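PDB 4EVF: giardin subunit alpha-1 from Giardia intestinalis, which binds calcium and, in a calcium-dependent way, phospholipids as an annexin, and is involved in parasite attachment to the intestinal mucosa and in cytoskeletal remodelling. Local coordinates for residues 140-145 with 178-183; 199-204 with 219-224. All coordinates share one frame; numbering follows the deposited sequence.

Contact 1 (140-145 with 178-183); sequences MEKWMA and FGTVPS
K142 and W143 of helix 135-145 meet F178, G179 and T180 of helix 171-180 at a helix-helix junction of the all-helical annexin fold, where the predicted second repeat meets the predicted third. The evidence for close backbone approach is the W143 CA to G179 CA distance of 5.0 Å. With no side chain at G179, the aliphatic part of K142 can lie alongside the backbone there, and K142 CG comes within 4.0 Å of G179 CA. The lysine leaves its helix with CG anti to the backbone N (chi1 -172°), which sets CG and CD beside the T180 methyl; beyond CD the chain, bent at chi2 and chi3, takes the amine away from it. W143 contributes the far end of its indole: CZ3 approaches F178 O to 3.4 Å, obliquely to the ring. R148 ties these two groups together, since its NH1 hydrogen-bonds to F178 O and to V181 O while its guanidinium makes a cation-pi contact with W143. This gives the carbonyl oxygen a polar partner within a largely buried site. A water molecule lies within hydrogen-bonding distance of both helix ends, 2.6 Å from K142 O and 2.8 Å from G179 O, though its two protons may be shared among more acceptors than these. A220 and A223 of helix 211-225 and I100 of helix 92-100 also touch the indole. At the T180 end, OG1 hydrogen-bonds back to D176 O in its own helix, while the CG2 methyl is turned to K142, 4.0 Å from K142 CD.

Contact 2 (199-204 with 219-224); sequences KSIEQA and CAHFAL
E202 and H221 carry the tightly packed part of this contact between helices 201-208 and 211-225. The closest approach is E202 CG to H221 NE2 at 3.1 Å, short enough for a carbon-nitrogen pair to be doubtful as a measure of strain. The CA atoms of E202 and H221 are 7.4 Å apart: the side chains, not the backbones, span the gap. Better evidence of close packing comes from beyond CG, where the glutamate chain bends sharply (chi2 92°), laying its carboxylate beside the imidazole with the two planes only 15° apart and placing E202 OE2 3.4 Å from H221 CE1. Two further contacts restrain the imidazole: a hydrogen bond between H221 ND1 and Y186 OH of helix 183-196, which probably limits its rotation, and the F222 ring, with H221 CD2 4.0 Å above its plane, displaced towards its rim. I201 adds a looser van der Waals contact, oblique to the imidazole, its CG2 being 4.4 Å from H221 ND1, while the same side chain also packs on Y186 and F193. On the other side of the contact the burial falls away: E202 and S200 are partly exposed, and K199 and Q203 are exposed to solvent. The first turn there carries a backbone bond from A204 N to S200 O and a weak cap, S200 OG accepting a long bond of 3.4 Å from Q203 N. A buried histidine facing a serine N-capped helix start thus joins two segments of the predicted third repeat, consistent with the five-helix annexin repeat.

In the fold
Both segments of contact 1 precede those of contact 2 in the sequence, yet their centres lie about 14 Å apart, at about 15 and 17 Å from the centre of the chain. Helix 211-225 brings them together: S183 CB of contact 1 packs 3.4 Å from L224 O of contact 2. A second junction comes from F178, whose CZ lies 3.7 Å from I201 CG2, and a third from V181 CG1 against L224 CD1 at 3.8 Å. By the predicted ranges, contact 1 couples the second and third repeats, whereas contact 2 lies essentially within the third, and their direct touching makes one continuous packed region across that boundary.

Contact 1 (140-145 with 178-183)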
ATOM      1  N   MET A 140       1.361  14.760  -3.704  1.00 18.36           N
ATOM      2  CA  MET A 140       0.232  13.830  -3.593  1.00 21.78           C
ATOM      3  C   MET A 140      -0.891  14.173  -4.566  1.00 19.08           C
ATOM      4  O   MET A 140      -1.521  13.280  -5.146  1.00 19.75           O
ATOM      5  CB  MET A 140      -0.301  13.731  -2.158  1.00 16.44           C
ATOM      6  CG  MET A 140       0.582  12.859  -1.265  1.00 19.89           C
ATOM      7  SD  MET A 140      -0.188  12.498   0.329  1.00 24.03           S
ATOM      8  CE  MET A 140       1.203  11.777   1.217  1.00 16.26           C
ATOM      9  N   GLU A 141      -1.122  15.461  -4.761  1.00 20.63           N
ATOM     10  CA  GLU A 141      -2.116  15.910  -5.737  1.00 24.48           C
ATOM     11  C   GLU A 141      -1.772  15.403  -7.139  1.00 23.68           C
ATOM     12  O   GLU A 141      -2.623  14.868  -7.850  1.00 23.66           O
ATOM     13  CB  GLU A 141      -2.196  17.435  -5.763  1.00 24.34           C
ATOM     14  CG  GLU A 141      -3.265  17.951  -6.705  1.00 28.07           C
ATOM     15  CD  GLU A 141      -3.398  19.453  -6.666  1.00 28.69           C
ATOM     16  OE1 GLU A 141      -2.409  20.139  -6.343  1.00 28.91           O
ATOM     17  OE2 GLU A 141      -4.502  19.946  -6.961  1.00 32.79           O
ATOM     18  N   LYS A 142      -0.518  15.578  -7.530  1.00 19.50           N
ATOM     19  CA  LYS A 142      -0.074  15.160  -8.857  1.00 25.33           C
ATOM     20  C   LYS A 142      -0.001  13.633  -8.964  1.00 24.26           C
ATOM     21  O   LYS A 142      -0.277  13.051 -10.008  1.00 24.47           O
ATOM     22  CB  LYS A 142       1.284  15.787  -9.161  1.00 24.85           C
ATOM     23  CG  LYS A 142       1.767  15.586 -10.585  1.00 30.74           C
ATOM     24  CD  LYS A 142       2.106  16.918 -11.225  1.00 30.71           C
ATOM     25  CE  LYS A 142       3.014  17.724 -10.329  1.00 25.96           C
ATOM     26  NZ  LYS A 142       3.210  19.097 -10.865  1.00 29.25           N
ATOM     27  N   TRP A 143       0.362  12.985  -7.864  1.00 20.60           N
ATOM     28  CA  TRP A 143       0.379  11.530  -7.813  1.00 19.75           C
ATOM     29  C   TRP A 143      -0.999  10.944  -8.101  1.00 20.74           C
ATOM     30  O   TRP A 143      -1.133   9.996  -8.882  1.00 18.01           O
ATOM     31  CB  TRP A 143       0.845  11.055  -6.442  1.00 19.84           C
ATOM     32  CG  TRP A 143       1.237   9.623  -6.416  1.00 17.12           C
ATOM     33  CD1 TRP A 143       0.424   8.547  -6.194  1.00 16.19           C
ATOM     34  CD2 TRP A 143       2.554   9.104  -6.602  1.00 13.13           C
ATOM     35  NE1 TRP A 143       1.161   7.387  -6.238  1.00 16.94           N
ATOM     36  CE2 TRP A 143       2.473   7.704  -6.483  1.00 17.62           C
ATOM     37  CE3 TRP A 143       3.796   9.690  -6.870  1.00 18.53           C
ATOM     38  CZ2 TRP A 143       3.596   6.874  -6.618  1.00 15.01           C
ATOM     39  CZ3 TRP A 143       4.906   8.869  -6.998  1.00 15.64           C
ATOM     40  CH2 TRP A 143       4.798   7.478  -6.871  1.00 16.21           C
ATOM     41  N   MET A 144      -2.018  11.509  -7.465  1.00 17.60           N
ATOM     42  CA  MET A 144      -3.387  11.010  -7.614  1.00 20.17           C
ATOM     43  C   MET A 144      -3.889  11.095  -9.056  1.00 21.87           C
ATOM     44  O   MET A 144      -4.767  10.324  -9.462  1.00 23.62           O
ATOM     45  CB  MET A 144      -4.337  11.742  -6.653  1.00 23.86           C
ATOM     46  CG  MET A 144      -4.142  11.324  -5.192  1.00 18.45           C
ATOM     47  SD  MET A 144      -5.098  12.208  -3.954  1.00 26.49           S
ATOM     48  CE  MET A 144      -6.791  11.858  -4.387  1.00 34.38           C
ATOM     49  N   ALA A 145      -3.325  12.017  -9.830  1.00 22.36           N
ATOM     50  CA  ALA A 145      -3.727  12.187 -11.229  1.00 24.68           C
ATOM     51  C   ALA A 145      -3.318  10.983 -12.075  1.00 26.78           C
ATOM     52  O   ALA A 145      -3.922  10.707 -13.115  1.00 28.73           O
ATOM     53  CB  ALA A 145      -3.136  13.473 -11.806  1.00 26.32           C
ATOM     54  N   PHE A 178       8.879  13.543  -9.710  1.00 20.39           N
ATOM     55  CA  PHE A 178       8.377  12.389  -8.978  1.00 19.95           C
ATOM     56  C   PHE A 178       6.888  12.132  -9.250  1.00 17.17           C
ATOM     57  O   PHE A 178       6.442  10.986  -9.239  1.00 16.07           O
ATOM     58  CB  PHE A 178       8.693  12.518  -7.480  1.00 16.50           C
ATOM     59  CG  PHE A 178      10.136  12.268  -7.164  1.00 16.02           C
ATOM     60  CD1 PHE A 178      10.597  10.976  -6.987  1.00 18.76           C
ATOM     61  CD2 PHE A 178      11.039  13.316  -7.086  1.00 15.75           C
ATOM     62  CE1 PHE A 178      11.933  10.729  -6.719  1.00 20.09           C
ATOM     63  CE2 PHE A 178      12.368  13.081  -6.832  1.00 17.89           C
ATOM     64  CZ  PHE A 178      12.820  11.785  -6.638  1.00 20.81           C
ATOM     65  N   GLY A 179       6.134  13.192  -9.531  1.00 18.65           N
ATOM     66  CA  GLY A 179       4.718  13.047  -9.817  1.00 17.05           C
ATOM     67  C   GLY A 179       4.339  12.558 -11.211  1.00 21.23           C
ATOM     68  O   GLY A 179       3.199  12.117 -11.416  1.00 21.40           O
ATOM     69  N   THR A 180       5.269  12.613 -12.169  1.00 20.72           N
ATOM     70  CA  THR A 180       4.936  12.264 -13.561  1.00 22.46           C
ATOM     71  C   THR A 180       5.887  11.287 -14.265  1.00 24.12           C
ATOM     72  O   THR A 180       5.602  10.828 -15.381  1.00 21.74           O
ATOM     73  CB  THR A 180       4.803  13.531 -14.465  1.00 24.43           C
ATOM     74  OG1 THR A 180       6.066  14.198 -14.561  1.00 19.04           O
ATOM     75  CG2 THR A 180       3.755  14.505 -13.920  1.00 25.34           C
ATOM     76  N   VAL A 181       7.024  10.986 -13.654  1.00 17.53           N
ATOM     77  CA  VAL A 181       7.962  10.069 -14.285  1.00 21.20           C
ATOM     78  C   VAL A 181       7.386   8.655 -14.278  1.00 20.73           C
ATOM     79  O   VAL A 181       6.834   8.213 -13.274  1.00 21.55           O
ATOM     80  CB  VAL A 181       9.356  10.080 -13.611  1.00 19.71           C
ATOM     81  CG1 VAL A 181       9.294   9.428 -12.240  1.00 16.61           C
ATOM     82  CG2 VAL A 181      10.369   9.362 -14.483  1.00 20.11           C
ATOM     83  N   PRO A 182       7.491   7.947 -15.413  1.00 20.74           N
ATOM     84  CA  PRO A 182       7.025   6.559 -15.441  1.00 23.10           C
ATOM     85  C   PRO A 182       7.975   5.689 -14.637  1.00 20.31           C
ATOM     86  O   PRO A 182       9.169   5.959 -14.629  1.00 19.49           O
ATOM     87  CB  PRO A 182       7.077   6.196 -16.935  1.00 24.52           C
ATOM     88  CG  PRO A 182       7.031   7.528 -17.660  1.00 25.20           C
ATOM     89  CD  PRO A 182       7.814   8.455 -16.760  1.00 21.89           C
ATOM     90  N   SER A 183       7.450   4.679 -13.951  1.00 20.53           N
ATOM     91  CA  SER A 183       8.288   3.803 -13.146  1.00 21.73           C
ATOM     92  C   SER A 183       9.379   3.145 -13.975  1.00 24.89           C
ATOM     93  O   SER A 183      10.527   3.030 -13.537  1.00 20.51           O
ATOM     94  CB  SER A 183       7.445   2.718 -12.473  1.00 29.53           C
ATOM     95  OG  SER A 183       6.513   3.288 -11.578  1.00 33.50           O
TER
HETATM   96  O   HOH W   1       0.520  11.888 -12.158  1.00 25.46           O

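Contact 2 (199-204 with 219-224)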
ATOM      1  N   LYS A 199      25.739  11.503  -4.118  1.00 26.14           N
ATOM      2  CA  LYS A 199      24.637  10.891  -3.392  1.00 24.34           C
ATOM      3  C   LYS A 199      23.758  10.064  -4.302  1.00 24.60           C
ATOM      4  O   LYS A 199      23.757  10.254  -5.512  1.00 27.03           O
ATOM      5  CB  LYS A 199      23.773  11.968  -2.726  1.00 23.78           C
ATOM      6  CG  LYS A 199      24.489  12.706  -1.621  1.00 27.11           C
ATOM      7  CD  LYS A 199      23.700  13.889  -1.098  1.00 25.38           C
ATOM      8  CE  LYS A 199      24.485  14.582   0.010  1.00 31.00           C
ATOM      9  NZ  LYS A 199      23.892  15.902   0.384  1.00 35.89           N
ATOM     10  N   SER A 200      23.007   9.149  -3.703  1.00 24.48           N
ATOM     11  CA  SER A 200      21.908   8.493  -4.396  1.00 26.08           C
ATOM     12  C   SER A 200      20.670   9.387  -4.275  1.00 26.31           C
ATOM     13  O   SER A 200      20.657  10.358  -3.488  1.00 22.06           O
ATOM     14  CB  SER A 200      21.614   7.149  -3.745  1.00 26.91           C
ATOM     15  OG  SER A 200      21.121   7.357  -2.433  1.00 22.16           O
ATOM     16  N   ILE A 201      19.619   9.051  -5.018  1.00 24.72           N
ATOM     17  CA  ILE A 201      18.378   9.820  -4.937  1.00 24.67           C
ATOM     18  C   ILE A 201      17.856   9.874  -3.492  1.00 24.97           C
ATOM     19  O   ILE A 201      17.447  10.940  -3.017  1.00 22.88           O
ATOM     20  CB  ILE A 201      17.276   9.303  -5.920  1.00 21.07           C
ATOM     21  CG1 ILE A 201      17.803   9.264  -7.364  1.00 24.46           C
ATOM     22  CG2 ILE A 201      16.067  10.193  -5.867  1.00 22.00           C
ATOM     23  CD1 ILE A 201      16.717   9.010  -8.437  1.00 18.88           C
ATOM     24  N   GLU A 202      17.895   8.741  -2.788  1.00 27.27           N
ATOM     25  CA  GLU A 202      17.412   8.683  -1.401  1.00 23.38           C
ATOM     26  C   GLU A 202      18.157   9.662  -0.485  1.00 23.78           C
ATOM     27  O   GLU A 202      17.554  10.291   0.389  1.00 21.39           O
ATOM     28  CB  GLU A 202      17.548   7.277  -0.812  1.00 23.20           C
ATOM     29  CG  GLU A 202      17.167   6.133  -1.726  1.00 30.97           C
ATOM     30  CD  GLU A 202      18.348   5.587  -2.512  1.00 30.71           C
ATOM     31  OE1 GLU A 202      19.209   4.902  -1.910  1.00 41.55           O
ATOM     32  OE2 GLU A 202      18.412   5.833  -3.732  1.00 30.07           O
ATOM     33  N   GLN A 203      19.471   9.759  -0.663  1.00 20.72           N
ATOM     34  CA  GLN A 203      20.287  10.657   0.152  1.00 26.34           C
ATOM     35  C   GLN A 203      19.994  12.111  -0.201  1.00 23.84           C
ATOM     36  O   GLN A 203      19.917  12.987   0.679  1.00 21.95           O
ATOM     37  CB  GLN A 203      21.772  10.325  -0.024  1.00 26.81           C
ATOM     38  CG  GLN A 203      22.088   8.899   0.402  1.00 28.38           C
ATOM     39  CD  GLN A 203      23.522   8.482   0.136  1.00 28.91           C
ATOM     40  OE1 GLN A 203      24.157   7.855   0.981  1.00 36.09           O
ATOM     41  NE2 GLN A 203      24.030   8.812  -1.038  1.00 25.61           N
ATOM     42  N   ALA A 204      19.797  12.354  -1.495  1.00 24.36           N
ATOM     43  CA  ALA A 204      19.416  13.671  -1.982  1.00 22.33           C
ATOM     44  C   ALA A 204      18.108  14.132  -1.346  1.00 21.89           C
ATOM     45  O   ALA A 204      18.006  15.270  -0.902  1.00 21.84           O
ATOM     46  CB  ALA A 204      19.329  13.683  -3.515  1.00 20.28           C
ATOM     47  N   CYS A 219       8.685   7.588   0.069  1.00 15.09           N
ATOM     48  CA  CYS A 219       7.743   6.539  -0.321  1.00 16.24           C
ATOM     49  C   CYS A 219       7.595   6.525  -1.844  1.00 19.35           C
ATOM     50  O   CYS A 219       7.554   5.457  -2.470  1.00 17.90           O
ATOM     51  CB  CYS A 219       6.383   6.720   0.361  1.00 17.66           C
ATOM     52  SG  CYS A 219       6.380   6.259   2.149  1.00 19.29           S
ATOM     53  N   ALA A 220       7.511   7.716  -2.432  1.00 19.48           N
ATOM     54  CA  ALA A 220       7.370   7.859  -3.887  1.00 17.45           C
ATOM     55  C   ALA A 220       8.533   7.187  -4.623  1.00 18.46           C
ATOM     56  O   ALA A 220       8.339   6.479  -5.622  1.00 19.00           O
ATOM     57  CB  ALA A 220       7.287   9.322  -4.251  1.00 16.15           C
ATOM     58  N   HIS A 221       9.742   7.433  -4.123  1.00 17.51           N
ATOM     59  CA  HIS A 221      10.958   6.767  -4.588  1.00 19.28           C
ATOM     60  C   HIS A 221      10.843   5.234  -4.609  1.00 20.55           C
ATOM     61  O   HIS A 221      11.083   4.598  -5.639  1.00 19.35           O
ATOM     62  CB  HIS A 221      12.144   7.212  -3.723  1.00 21.16           C
ATOM     63  CG  HIS A 221      13.337   6.317  -3.819  1.00 20.78           C
ATOM     64  ND1 HIS A 221      14.173   6.307  -4.913  1.00 20.82           N
ATOM     65  CD2 HIS A 221      13.838   5.403  -2.953  1.00 20.38           C
ATOM     66  CE1 HIS A 221      15.137   5.423  -4.722  1.00 22.27           C
ATOM     67  NE2 HIS A 221      14.956   4.861  -3.540  1.00 22.47           N
ATOM     68  N   PHE A 222      10.489   4.637  -3.474  1.00 20.39           N
ATOM     69  CA  PHE A 222      10.286   3.187  -3.404  1.00 18.99           C
ATOM     70  C   PHE A 222       9.164   2.724  -4.328  1.00 19.69           C
ATOM     71  O   PHE A 222       9.296   1.694  -4.995  1.00 17.73           O
ATOM     72  CB  PHE A 222       9.979   2.737  -1.972  1.00 19.97           C
ATOM     73  CG  PHE A 222      11.183   2.705  -1.073  1.00 20.25           C
ATOM     74  CD1 PHE A 222      11.170   3.371   0.148  1.00 23.62           C
ATOM     75  CD2 PHE A 222      12.319   2.014  -1.436  1.00 22.50           C
ATOM     76  CE1 PHE A 222      12.278   3.348   0.981  1.00 22.71           C
ATOM     77  CE2 PHE A 222      13.430   1.987  -0.603  1.00 24.73           C
ATOM     78  CZ  PHE A 222      13.405   2.656   0.605  1.00 27.07           C
ATOM     79  N   ALA A 223       8.067   3.480  -4.364  1.00 17.42           N
ATOM     80  CA  ALA A 223       6.915   3.112  -5.189  1.00 17.70           C
ATOM     81  C   ALA A 223       7.348   3.003  -6.639  1.00 21.18           C
ATOM     82  O   ALA A 223       7.035   2.022  -7.310  1.00 19.65           O
ATOM     83  CB  ALA A 223       5.803   4.141  -5.060  1.00 19.90           C
ATOM     84  N   LEU A 224       8.076   4.015  -7.109  1.00 18.82           N
ATOM     85  CA  LEU A 224       8.557   4.042  -8.492  1.00 22.34           C
ATOM     86  C   LEU A 224       9.533   2.904  -8.782  1.00 22.93           C
ATOM     87  O   LEU A 224       9.560   2.383  -9.896  1.00 27.01           O
ATOM     88  CB  LEU A 224       9.173   5.411  -8.822  1.00 18.53           C
ATOM     89  CG  LEU A 224       8.167   6.560  -8.762  1.00 16.46           C
ATOM     90  CD1 LEU A 224       8.861   7.916  -8.790  1.00 14.63           C
ATOM     91  CD2 LEU A 224       7.117   6.431  -9.899  1.00 17.49           C
TER